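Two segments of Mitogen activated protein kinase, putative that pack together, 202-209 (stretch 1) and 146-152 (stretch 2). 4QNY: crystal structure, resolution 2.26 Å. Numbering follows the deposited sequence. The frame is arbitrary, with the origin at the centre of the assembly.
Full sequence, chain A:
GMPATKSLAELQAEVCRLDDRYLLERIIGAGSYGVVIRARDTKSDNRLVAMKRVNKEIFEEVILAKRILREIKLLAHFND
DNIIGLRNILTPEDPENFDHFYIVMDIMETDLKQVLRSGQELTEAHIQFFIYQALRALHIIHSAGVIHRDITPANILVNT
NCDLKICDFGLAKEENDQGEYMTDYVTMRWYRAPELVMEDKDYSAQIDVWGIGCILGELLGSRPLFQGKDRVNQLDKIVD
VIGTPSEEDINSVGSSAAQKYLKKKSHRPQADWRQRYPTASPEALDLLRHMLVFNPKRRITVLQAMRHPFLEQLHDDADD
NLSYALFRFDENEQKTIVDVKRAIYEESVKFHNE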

# COMPACT_ATOMS: atom_id res chain seq x y z
N ASP A 202 18.40 4.93 4.96
CA ASP A 202 17.53 6.09 4.84
C ASP A 202 17.00 6.25 3.42
O ASP A 202 17.77 6.37 2.47
CB ASP A 202 18.27 7.36 5.26
N TYR A 203 15.67 6.24 3.29
CA TYR A 203 15.02 6.38 1.99
C TYR A 203 14.02 7.53 2.02
O TYR A 203 13.86 8.20 3.04
CB TYR A 203 14.34 5.08 1.59
CG TYR A 203 13.52 4.44 2.68
CD1 TYR A 203 14.10 3.56 3.60
CD2 TYR A 203 12.16 4.70 2.81
CE1 TYR A 203 13.36 2.97 4.60
CE2 TYR A 203 11.41 4.11 3.81
CZ TYR A 203 12.01 3.25 4.70
OH TYR A 203 11.26 2.67 5.70
N SER A 204 13.34 7.75 0.90
CA SER A 204 12.39 8.85 0.79
C SER A 204 11.02 8.37 0.34
O SER A 204 10.75 7.17 0.31
CB SER A 204 12.91 9.92 -0.17
OG SER A 204 12.87 9.46 -1.51
N ALA A 205 10.16 9.32 -0.03
CA ALA A 205 8.81 9.01 -0.49
C ALA A 205 8.81 8.44 -1.91
O ALA A 205 7.76 8.07 -2.44
CB ALA A 205 7.94 10.26 -0.42
N GLN A 206 9.99 8.37 -2.52
CA GLN A 206 10.12 7.86 -3.88
C GLN A 206 9.87 6.36 -3.96
O GLN A 206 9.66 5.82 -5.05
CB GLN A 206 11.51 8.19 -4.43
CG GLN A 206 11.71 9.67 -4.75
CD GLN A 206 10.76 10.17 -5.82
OE1 GLN A 206 9.68 10.68 -5.52
NE2 GLN A 206 11.16 10.02 -7.08
N ILE A 207 9.90 5.68 -2.82
CA ILE A 207 9.65 4.24 -2.79
C ILE A 207 8.18 3.95 -3.08
O ILE A 207 7.83 2.85 -3.53
CB ILE A 207 10.04 3.61 -1.44
CG1 ILE A 207 9.14 4.11 -0.31
CG2 ILE A 207 11.51 3.88 -1.12
CD1 ILE A 207 9.25 3.31 0.97
N ASP A 208 7.31 4.92 -2.83
CA ASP A 208 5.89 4.78 -3.14
C ASP A 208 5.65 4.98 -4.63
O ASP A 208 4.73 4.38 -5.20
CB ASP A 208 5.06 5.77 -2.33
CG ASP A 208 4.98 5.41 -0.86
OD1 ASP A 208 5.14 4.21 -0.53
OD2 ASP A 208 4.76 6.31 -0.03
N VAL A 209 6.47 5.81 -5.25
CA VAL A 209 6.39 6.05 -6.69
C VAL A 209 6.78 4.78 -7.44
O VAL A 209 6.18 4.45 -8.47
CB VAL A 209 7.29 7.22 -7.13
CG1 VAL A 209 7.22 7.42 -8.64
CG2 VAL A 209 6.90 8.49 -6.40
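Stretch 2 (146-152) VIHRDIT

Stretch 1 enters as extended loop through Tyr203 and Ser204, turns at Ala205 and runs into a helix that continues past Val209; Asp208 N donates to Ala205 O (3.2 Å) within the turn. Ser204 precedes the turn into the helix and makes a capping bond, its OG (chi1 p) accepting from Gln206 N at 3.2 Å. Stretch 2 is a strand at Val146 and Ile147, then loop, with Arg149 at positive phi (72°, psi -14°) in the loop that runs on to Asp150 and Ile151. The two segments advance in the same sense: the CA of Ala205 lies 5.6 Å from the CA of Ile147, and further along the CA of Asp208 lies 5.9 Å from the CA of Ile151.

Asp208 is the polar centre of the contact. Its CB points sideways, but the m rotamer brings the carboxylate to the loop, where it accepts two backbone hydrogen bonds, from His148 N to OD2 (2.9 Å) and from Arg149 N to OD1 (3.0 Å). One carboxylate thus holds two successive backbone amides of the loop. Water 1 extends this link, accepting from Ile151 N (3.1 Å) and lying within hydrogen-bonding distance, 2.7 Å, of Asp208 OD1, while Ile151 CG1 sits 3.5 Å from that same OD1.

Ile147, directed toward stretch 1 in an m,t conformation, supplies the apolar side. Its CD1 reaches Ser204 C at 3.5 Å, its CG1 lies 4.2 Å from Ala205 CB, and its CG2 meets Ile207 CD1 at 3.7 Å. Ile207 CD1 also touches Arg149 CD (3.8 Å). Although the CB of Arg149 points away, its long side chain runs past Ile207 CD1 and ends beside Tyr203, whose OH lies near the guanidinium plane, at its edge, 3.7 Å from Arg149 NH2. That separation is contact without a hydrogen bond, and the Tyr203 hydroxyl is buried here without a partner in the model.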

# COMPACT_ATOMS: atom_id res chain seq x y z
N VAL A 146 4.15 11.55 5.70
CA VAL A 146 4.03 10.10 5.85
C VAL A 146 4.37 9.36 4.57
O VAL A 146 3.96 9.75 3.48
CB VAL A 146 2.61 9.71 6.30
CG1 VAL A 146 2.52 8.22 6.58
CG2 VAL A 146 2.20 10.51 7.53
N ILE A 147 5.13 8.27 4.71
CA ILE A 147 5.43 7.38 3.60
C ILE A 147 4.64 6.09 3.76
O ILE A 147 4.64 5.49 4.84
CB ILE A 147 6.93 7.07 3.51
CG1 ILE A 147 7.73 8.36 3.27
CG2 ILE A 147 7.21 6.06 2.40
CD1 ILE A 147 9.23 8.17 3.32
N HIS A 148 3.96 5.65 2.70
CA HIS A 148 3.10 4.48 2.78
C HIS A 148 3.89 3.18 2.98
O HIS A 148 3.51 2.34 3.79
CB HIS A 148 2.23 4.37 1.53
CG HIS A 148 1.12 3.37 1.66
ND1 HIS A 148 1.29 2.03 1.37
CD2 HIS A 148 -0.17 3.52 2.04
CE1 HIS A 148 0.15 1.40 1.58
NE2 HIS A 148 -0.75 2.27 1.99
N ARG A 149 4.97 3.03 2.20
CA ARG A 149 5.92 1.92 2.34
C ARG A 149 5.35 0.57 1.88
O ARG A 149 6.09 -0.39 1.65
CB ARG A 149 6.42 1.86 3.80
CG ARG A 149 7.22 0.62 4.21
CD ARG A 149 8.49 0.44 3.40
NE ARG A 149 8.84 -0.97 3.28
CZ ARG A 149 9.78 -1.57 4.00
NH1 ARG A 149 10.01 -2.87 3.82
NH2 ARG A 149 10.50 -0.88 4.87
N ASP A 150 4.03 0.49 1.69
CA ASP A 150 3.43 -0.77 1.26
C ASP A 150 2.47 -0.59 0.08
O ASP A 150 1.33 -1.06 0.12
CB ASP A 150 2.70 -1.43 2.43
CG ASP A 150 2.54 -2.93 2.24
OD1 ASP A 150 3.32 -3.53 1.47
OD2 ASP A 150 1.63 -3.52 2.88
N ILE A 151 2.93 0.09 -0.97
CA ILE A 151 2.12 0.30 -2.16
C ILE A 151 2.13 -0.94 -3.06
O ILE A 151 3.10 -1.19 -3.78
CB ILE A 151 2.59 1.53 -2.97
CG1 ILE A 151 2.39 2.80 -2.15
CG2 ILE A 151 1.82 1.64 -4.28
CD1 ILE A 151 0.94 3.12 -1.87
N THR A 152 1.05 -1.71 -2.99
CA THR A 152 0.88 -2.92 -3.79
C THR A 152 -0.55 -2.97 -4.31
O THR A 152 -1.43 -2.33 -3.74
CB THR A 152 1.18 -4.21 -2.97
OG1 THR A 152 0.23 -4.33 -1.91
CG2 THR A 152 2.59 -4.18 -2.39
O HOH W 1 5.61 1.65 -1.12